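Local atomic coordinates of ribonuclease (Nicotiana glutinosa, PDB entry 1IYB), a protein that probably cleaves RNA as a member of the ribonuclease T2 family and binds guanosine-5'-monophosphate in a guanine-recognising pocket. Residues Y64-V69 against T89-W94; H96-H101 against F109-Y114. All coordinates share one frame; numbering follows the deposited sequence.

Interaction 1: Y64-V69 against T89-W94; sequences YDQSQV and TGSAFW. With 5GP (guanosine-5'-monophosphate), chain C.
Ser91 OG is gripped by the Gln66 amide and by a water: Gln66 NE2 donates to it over 2.8 Å at 157°, and a water that hydrogen-bonds the same hydroxyl donates to Gln66 OE1. Both ends of the amide are therefore tied to one serine, one directly and one through water, which fixes the turn of the amide; Ser91 OG lies close to the amide plane. Gln66 reaches across with CG anti to the backbone N (chi1 -175°) and an extended chain. Its NE2 also makes a weak bond to Tyr64 OH, in the plane of the phenol ring, and comes to the edge of the Trp94 indole, 3.9 Å from CE3.

Tyr64 and Trp94 lie side by side and point the same way, with Tyr64 OH 3.8 Å from Trp94 CE3 and Tyr64 CZ 4.1 Å from Trp94 CB. The carbonyl carbon of Trp94 (C) lies over one face of the phenol. Here the loop between strand 41-48 and helix 73-79 is laid against the first turn of helix 91-102, the helix that carries much of the nucleotide site in this ribonuclease T2 fold. Gly90 is its N-cap, and Gly90 O lies above one face of the indole, toward its rim, while the indole NE1 donates to Trp80 O.

On the same turn Phe93 meets the nucleotide. The guanine lies over one ring face, C5 above the centre, and Phe93 CE1 is 3.5 Å from C4 of the base. An alanine in place of Phe93 would probably leave that guanine face without its aromatic partner and the base freer to shift. Ahead of the cap, Thr89 OG1 accepts from Ser91 N at 3.2 Å, an ST turn.

Interaction 2: H96-H101 against F109-Y114; sequences HEWEKH and FDQHGY. With 5GP (guanosine-5'-monophosphate), chain C.
Trp98 lays one face of its indole over the side chain of Gln111, whose CG sits almost above the centre of the six-membered ring, 3.4 Å from the centroid and 12° off the normal. This is a close CH-pi contact. The Gln111 amide continues over the indole, stacked with its plane 26° from that of the ring. Gln111 CG, anti to its own carbonyl carbon, is the atom set over the ring, and the extended chain beyond it carries the amide on toward the indole nitrogen. Neither polar end in this stack is spent on the other: Trp98 NE1 donates to Ser62 O, while Gln111 takes the backbone N of Asp65 on OE1 and gives NE2 to Pro63 O. Just before Gln111, at the start of helix 111-124, Asp110 is the N-cap, its OD1 accepting from Gly113 N at 2.9 Å.

Tyr114 takes the edge of the same indole. The edge of Trp98 is directed at the phenol face in an offset edge-to-face pair, centroids 5.5 Å apart and planes at 75°, and Trp98 CZ3 rests 3.7 Å from Tyr114 CB. Further out, Tyr114 OH comes within 3.9 Å of His101 CB; its hydrogen bond goes to Leu45 O on strand 41-48.

The nucleotide is held by other side chains of 96-101. His96 NE2 donates to O5' at 2.8 Å, Lys100 NZ bonds phosphate O1P, and His101 NE2 gives O1P a bond of 3.2 Å and O2P a weak one. Glu97 OE1 lies near O2P, with OE2 taken by Trp46 NE1. Helix 91-102 thus packs on helix 111-124 through Trp98, with Gln111 on its face and Tyr114 at its edge, and its run His96-Glu97-Trp98-Glu99-Lys100-His101 matches the second conserved active-site segment (CAS II) of ribonuclease T2 enzymes.

Both contacts use helix 91-102, and their centres lie 10 Å apart. The two also touch directly through the loop of interaction 1: Asp65 N is 2.9 Å from Gln111 OE1, and Tyr64 N is 3.2 Å from Glu99 OE1, both probable hydrogen bonds. Residues 64-69 are thus linked to both helices of interaction 2. Both contacts reach guanosine-5'-monophosphate, at different parts: Phe93 of 89-94 stacks on the base, whereas 96-101 holds the O5' and phosphate end. Thr82, Leu83 and Gln16 add further hydrogen bonds to the nucleotide. Phe115 of helix 111-124 touches Val69 and Trp94 of interaction 1 and Trp98 of interaction 2, a shared packing partner.

Interaction 1: Y64-V69 against T89-W94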
loop_
_atom_site.group_PDB
_atom_site.type_symbol
_atom_site.label_atom_id
_atom_site.label_comp_id
_atom_site.label_asym_id
_atom_site.label_seq_id
_atom_site.Cartn_x
_atom_site.Cartn_y
_atom_site.Cartn_z
ATOM N N TYR A 64 -3.495 0.135 17.378
ATOM C CA TYR A 64 -2.379 0.439 18.264
ATOM C C TYR A 64 -2.933 0.797 19.644
ATOM O O TYR A 64 -3.909 1.546 19.752
ATOM C CB TYR A 64 -1.581 1.616 17.700
ATOM C CG TYR A 64 -0.465 2.115 18.591
ATOM C CD1 TYR A 64 0.651 1.321 18.865
ATOM C CD2 TYR A 64 -0.518 3.392 19.148
ATOM C CE1 TYR A 64 1.689 1.792 19.670
ATOM C CE2 TYR A 64 0.514 3.870 19.954
ATOM C CZ TYR A 64 1.612 3.068 20.209
ATOM O OH TYR A 64 2.643 3.545 20.989
ATOM N N ASP A 65 -2.311 0.254 20.686
ATOM C CA ASP A 65 -2.720 0.501 22.070
ATOM C C ASP A 65 -1.458 0.812 22.872
ATOM O O ASP A 65 -0.798 -0.094 23.382
ATOM C CB ASP A 65 -3.409 -0.745 22.638
ATOM C CG ASP A 65 -3.923 -0.541 24.051
ATOM O OD1 ASP A 65 -4.457 -1.513 24.631
ATOM O OD2 ASP A 65 -3.798 0.583 24.581
ATOM N N GLN A 66 -1.124 2.094 22.987
ATOM C CA GLN A 66 0.088 2.483 23.693
ATOM C C GLN A 66 0.188 1.973 25.130
ATOM O O GLN A 66 1.288 1.804 25.650
ATOM C CB GLN A 66 0.269 4.005 23.650
ATOM C CG GLN A 66 1.580 4.482 24.272
ATOM C CD GLN A 66 2.083 5.793 23.689
ATOM O OE1 GLN A 66 2.580 6.656 24.417
ATOM N NE2 GLN A 66 1.979 5.941 22.374
ATOM N N SER A 67 -0.945 1.706 25.773
ATOM C CA SER A 67 -0.901 1.209 27.145
ATOM C C SER A 67 -0.201 -0.152 27.229
ATOM O O SER A 67 0.362 -0.504 28.266
ATOM C CB SER A 67 -2.315 1.104 27.730
ATOM O OG SER A 67 -3.061 0.078 27.102
ATOM N N GLN A 68 -0.225 -0.909 26.133
ATOM C CA GLN A 68 0.409 -2.225 26.096
ATOM C C GLN A 68 1.931 -2.157 26.006
ATOM O O GLN A 68 2.605 -3.172 26.167
ATOM C CB GLN A 68 -0.134 -3.050 24.920
ATOM C CG GLN A 68 -1.646 -3.213 24.933
ATOM C CD GLN A 68 -2.144 -4.222 23.916
ATOM O OE1 GLN A 68 -3.333 -4.255 23.591
ATOM N NE2 GLN A 68 -1.242 -5.059 23.417
ATOM N N VAL A 69 2.471 -0.970 25.748
ATOM C CA VAL A 69 3.921 -0.806 25.648
ATOM C C VAL A 69 4.427 0.348 26.510
ATOM O O VAL A 69 5.504 0.892 26.263
ATOM C CB VAL A 69 4.359 -0.551 24.187
ATOM C CG1 VAL A 69 3.995 -1.747 23.318
ATOM C CG2 VAL A 69 3.705 0.709 23.658
ATOM N N THR A 89 4.993 13.689 19.337
ATOM C CA THR A 89 5.431 12.929 20.504
ATOM C C THR A 89 6.088 11.631 20.044
ATOM O O THR A 89 6.973 11.092 20.720
ATOM C CB THR A 89 4.242 12.544 21.409
ATOM O OG1 THR A 89 3.356 11.678 20.686
ATOM C CG2 THR A 89 3.477 13.783 21.855
ATOM N N GLY A 90 5.634 11.142 18.892
ATOM C CA GLY A 90 6.137 9.899 18.337
ATOM C C GLY A 90 5.022 8.872 18.199
ATOM O O GLY A 90 5.106 7.958 17.379
ATOM N N SER A 91 3.957 9.040 18.981
ATOM C CA SER A 91 2.825 8.109 18.963
ATOM C C SER A 91 2.183 7.852 17.599
ATOM O O SER A 91 1.820 6.716 17.298
ATOM C CB SER A 91 1.749 8.572 19.949
ATOM O OG SER A 91 2.218 8.482 21.281
ATOM N N ALA A 92 2.029 8.888 16.780
ATOM C CA ALA A 92 1.426 8.708 15.460
ATOM C C ALA A 92 2.323 7.828 14.592
ATOM O O ALA A 92 1.842 7.012 13.802
ATOM C CB ALA A 92 1.207 10.061 14.786
ATOM N N PHE A 93 3.632 7.996 14.747
ATOM C CA PHE A 93 4.604 7.226 13.982
ATOM C C PHE A 93 4.568 5.765 14.442
ATOM O O PHE A 93 4.482 4.850 13.621
ATOM C CB PHE A 93 5.996 7.844 14.189
ATOM C CG PHE A 93 7.087 7.256 13.320
ATOM C CD1 PHE A 93 6.797 6.615 12.121
ATOM C CD2 PHE A 93 8.421 7.398 13.694
ATOM C CE1 PHE A 93 7.818 6.126 11.305
ATOM C CE2 PHE A 93 9.452 6.914 12.888
ATOM C CZ PHE A 93 9.149 6.274 11.688
ATOM N N TRP A 94 4.613 5.551 15.754
ATOM C CA TRP A 94 4.583 4.195 16.299
ATOM C C TRP A 94 3.277 3.484 15.946
ATOM O O TRP A 94 3.274 2.296 15.593
ATOM C CB TRP A 94 4.782 4.229 17.821
ATOM C CG TRP A 94 6.024 4.973 18.210
ATOM C CD1 TRP A 94 7.193 5.033 17.505
ATOM C CD2 TRP A 94 6.219 5.779 19.379
ATOM N NE1 TRP A 94 8.102 5.831 18.157
ATOM C CE2 TRP A 94 7.532 6.302 19.310
ATOM C CE3 TRP A 94 5.414 6.110 20.476
ATOM C CZ2 TRP A 94 8.060 7.141 20.297
ATOM C CZ3 TRP A 94 5.941 6.945 21.459
ATOM C CH2 TRP A 94 7.252 7.450 21.360
HETATM P P 5GP C . 6.361 2.866 5.999
HETATM O O1P 5GP C . 5.615 1.982 5.098
HETATM O O2P 5GP C . 6.621 2.225 7.348
HETATM O O3P 5GP C . 7.701 3.327 5.329
HETATM O "O5'" 5GP C . 5.580 4.273 6.304
HETATM C "C5'" 5GP C . 6.230 5.373 7.042
HETATM C "C4'" 5GP C . 5.342 6.625 7.240
HETATM O "O4'" 5GP C . 5.525 7.049 8.664
HETATM C "C3'" 5GP C . 5.650 7.903 6.463
HETATM O "O3'" 5GP C . 5.061 7.947 5.172
HETATM C "C2'" 5GP C . 5.116 9.034 7.350
HETATM O "O2'" 5GP C . 3.720 9.308 7.103
HETATM C "C1'" 5GP C . 5.371 8.505 8.752
HETATM N N9 5GP C . 6.455 9.117 9.584
HETATM C C8 5GP C . 6.365 9.823 10.764
HETATM N N7 5GP C . 7.514 10.147 11.319
HETATM C C5 5GP C . 8.443 9.599 10.412
HETATM C C6 5GP C . 9.876 9.625 10.474
HETATM O O6 5GP C . 10.590 10.132 11.332
HETATM N N1 5GP C . 10.460 8.953 9.354
HETATM C C2 5GP C . 9.724 8.350 8.337
HETATM N N2 5GP C . 10.480 7.775 7.378
HETATM N N3 5GP C . 8.379 8.323 8.277
HETATM C C4 5GP C . 7.805 8.969 9.349
HETATM O O HOH W 1 3.522 9.317 23.445
#

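Interaction 2: H96-H101 against F109-Y114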
loop_
_atom_site.group_PDB
_atom_site.type_symbol
_atom_site.label_atom_id
_atom_site.label_comp_id
_atom_site.label_asym_id
_atom_site.label_seq_id
_atom_site.Cartn_x
_atom_site.Cartn_y
_atom_site.Cartn_z
ATOM N N HIS A 96 1.357 4.062 13.371
ATOM C CA HIS A 96 1.410 3.763 11.945
ATOM C C HIS A 96 2.217 2.495 11.666
ATOM O O HIS A 96 1.806 1.646 10.876
ATOM C CB HIS A 96 2.030 4.941 11.187
ATOM C CG HIS A 96 2.326 4.644 9.752
ATOM N ND1 HIS A 96 1.342 4.536 8.794
ATOM C CD2 HIS A 96 3.497 4.395 9.117
ATOM C CE1 HIS A 96 1.893 4.234 7.631
ATOM N NE2 HIS A 96 3.200 4.142 7.800
ATOM N N GLU A 97 3.371 2.366 12.309
ATOM C CA GLU A 97 4.201 1.194 12.092
ATOM C C GLU A 97 3.522 -0.080 12.583
ATOM O O GLU A 97 3.629 -1.130 11.943
ATOM C CB GLU A 97 5.571 1.385 12.753
ATOM C CG GLU A 97 6.406 2.466 12.067
ATOM C CD GLU A 97 6.709 2.140 10.609
ATOM O OE1 GLU A 97 6.559 3.036 9.749
ATOM O OE2 GLU A 97 7.105 0.988 10.325
ATOM N N TRP A 98 2.810 -0.003 13.703
ATOM C CA TRP A 98 2.125 -1.194 14.187
ATOM C C TRP A 98 0.973 -1.583 13.267
ATOM O O TRP A 98 0.845 -2.741 12.869
ATOM C CB TRP A 98 1.570 -1.007 15.605
ATOM C CG TRP A 98 0.597 -2.104 15.942
ATOM C CD1 TRP A 98 -0.769 -2.027 15.922
ATOM C CD2 TRP A 98 0.914 -3.481 16.184
ATOM N NE1 TRP A 98 -1.318 -3.270 16.122
ATOM C CE2 TRP A 98 -0.309 -4.182 16.286
ATOM C CE3 TRP A 98 2.115 -4.193 16.318
ATOM C CZ2 TRP A 98 -0.368 -5.563 16.516
ATOM C CZ3 TRP A 98 2.057 -5.569 16.545
ATOM C CH2 TRP A 98 0.822 -6.237 16.640
ATOM N N GLU A 99 0.132 -0.614 12.932
ATOM C CA GLU A 99 -1.022 -0.899 12.092
ATOM C C GLU A 99 -0.688 -1.330 10.670
ATOM O O GLU A 99 -1.328 -2.229 10.127
ATOM C CB GLU A 99 -1.967 0.305 12.110
ATOM C CG GLU A 99 -2.456 0.579 13.529
ATOM C CD GLU A 99 -3.626 1.539 13.610
ATOM O OE1 GLU A 99 -4.102 1.777 14.745
ATOM O OE2 GLU A 99 -4.066 2.052 12.556
ATOM N N LYS A 100 0.325 -0.721 10.065
ATOM C CA LYS A 100 0.695 -1.094 8.702
ATOM C C LYS A 100 1.562 -2.347 8.618
ATOM O O LYS A 100 1.374 -3.181 7.729
ATOM C CB LYS A 100 1.439 0.053 8.008
ATOM C CG LYS A 100 1.898 -0.293 6.588
ATOM C CD LYS A 100 2.542 0.897 5.884
ATOM C CE LYS A 100 2.916 0.549 4.442
ATOM N NZ LYS A 100 3.518 1.698 3.699
ATOM N N HIS A 101 2.502 -2.488 9.549
ATOM C CA HIS A 101 3.428 -3.617 9.528
ATOM C C HIS A 101 3.287 -4.646 10.656
ATOM O O HIS A 101 3.256 -5.854 10.408
ATOM C CB HIS A 101 4.860 -3.075 9.513
ATOM C CG HIS A 101 5.191 -2.261 8.298
ATOM N ND1 HIS A 101 5.323 -2.816 7.043
ATOM C CD2 HIS A 101 5.437 -0.936 8.149
ATOM C CE1 HIS A 101 5.638 -1.870 6.175
ATOM N NE2 HIS A 101 5.714 -0.720 6.820
ATOM N N PHE A 109 4.424 -11.842 17.056
ATOM C CA PHE A 109 4.593 -10.880 18.149
ATOM C C PHE A 109 3.309 -10.102 18.414
ATOM O O PHE A 109 2.615 -9.725 17.468
ATOM C CB PHE A 109 5.647 -9.810 17.805
ATOM C CG PHE A 109 7.032 -10.333 17.567
ATOM C CD1 PHE A 109 7.649 -10.145 16.333
ATOM C CD2 PHE A 109 7.751 -10.942 18.587
ATOM C CE1 PHE A 109 8.962 -10.549 16.120
ATOM C CE2 PHE A 109 9.068 -11.352 18.383
ATOM C CZ PHE A 109 9.672 -11.152 17.147
ATOM N N ASP A 110 2.984 -9.863 19.684
ATOM C CA ASP A 110 1.837 -9.015 19.972
ATOM C C ASP A 110 2.459 -7.615 20.001
ATOM O O ASP A 110 3.630 -7.459 19.635
ATOM C CB ASP A 110 1.123 -9.372 21.298
ATOM C CG ASP A 110 2.031 -9.348 22.518
ATOM O OD1 ASP A 110 3.135 -8.772 22.472
ATOM O OD2 ASP A 110 1.604 -9.909 23.555
ATOM N N GLN A 111 1.717 -6.594 20.409
ATOM C CA GLN A 111 2.288 -5.251 20.396
ATOM C C GLN A 111 3.538 -5.078 21.247
ATOM O O GLN A 111 4.540 -4.531 20.776
ATOM C CB GLN A 111 1.225 -4.222 20.769
ATOM C CG GLN A 111 0.180 -4.095 19.674
ATOM C CD GLN A 111 -0.823 -2.994 19.920
ATOM O OE1 GLN A 111 -0.459 -1.874 20.276
ATOM N NE2 GLN A 111 -2.100 -3.304 19.713
ATOM N N HIS A 112 3.497 -5.551 22.487
ATOM C CA HIS A 112 4.664 -5.420 23.352
ATOM C C HIS A 112 5.865 -6.150 22.750
ATOM O O HIS A 112 6.978 -5.625 22.746
ATOM C CB HIS A 112 4.382 -5.983 24.744
ATOM C CG HIS A 112 5.516 -5.787 25.701
ATOM N ND1 HIS A 112 5.652 -4.654 26.475
ATOM C CD2 HIS A 112 6.601 -6.554 25.964
ATOM C CE1 HIS A 112 6.772 -4.732 27.172
ATOM N NE2 HIS A 112 7.366 -5.875 26.879
ATOM N N GLY A 113 5.636 -7.361 22.249
ATOM C CA GLY A 113 6.713 -8.138 21.658
ATOM C C GLY A 113 7.298 -7.522 20.399
ATOM O O GLY A 113 8.500 -7.621 20.152
ATOM N N TYR A 114 6.441 -6.890 19.603
ATOM C CA TYR A 114 6.854 -6.245 18.360
ATOM C C TYR A 114 7.788 -5.071 18.647
ATOM O O TYR A 114 8.897 -4.999 18.112
ATOM C CB TYR A 114 5.621 -5.744 17.597
ATOM C CG TYR A 114 5.935 -4.985 16.324
ATOM C CD1 TYR A 114 6.279 -5.659 15.151
ATOM C CD2 TYR A 114 5.903 -3.589 16.298
ATOM C CE1 TYR A 114 6.583 -4.958 13.979
ATOM C CE2 TYR A 114 6.207 -2.881 15.137
ATOM C CZ TYR A 114 6.545 -3.571 13.982
ATOM O OH TYR A 114 6.852 -2.863 12.841
HETATM P P 5GP C . 6.361 2.866 5.999
HETATM O O1P 5GP C . 5.615 1.982 5.098
HETATM O O2P 5GP C . 6.621 2.225 7.348
HETATM O O3P 5GP C . 7.701 3.327 5.329
HETATM O "O5'" 5GP C . 5.580 4.273 6.304
HETATM C "C5'" 5GP C . 6.230 5.373 7.042
HETATM C "C4'" 5GP C . 5.342 6.625 7.240
HETATM O "O4'" 5GP C . 5.525 7.049 8.664
HETATM C "C3'" 5GP C . 5.650 7.903 6.463
HETATM O "O3'" 5GP C . 5.061 7.947 5.172
HETATM C "C2'" 5GP C . 5.116 9.034 7.350
HETATM O "O2'" 5GP C . 3.720 9.308 7.103
HETATM C "C1'" 5GP C . 5.371 8.505 8.752
HETATM N N9 5GP C . 6.455 9.117 9.584
HETATM C C8 5GP C . 6.365 9.823 10.764
HETATM N N7 5GP C . 7.514 10.147 11.319
HETATM C C5 5GP C . 8.443 9.599 10.412
HETATM C C6 5GP C . 9.876 9.625 10.474
HETATM O O6 5GP C . 10.590 10.132 11.332
HETATM N N1 5GP C . 10.460 8.953 9.354
HETATM C C2 5GP C . 9.724 8.350 8.337
HETATM N N2 5GP C . 10.480 7.775 7.378
HETATM N N3 5GP C . 8.379 8.323 8.277
HETATM C C4 5GP C . 7.805 8.969 9.349
#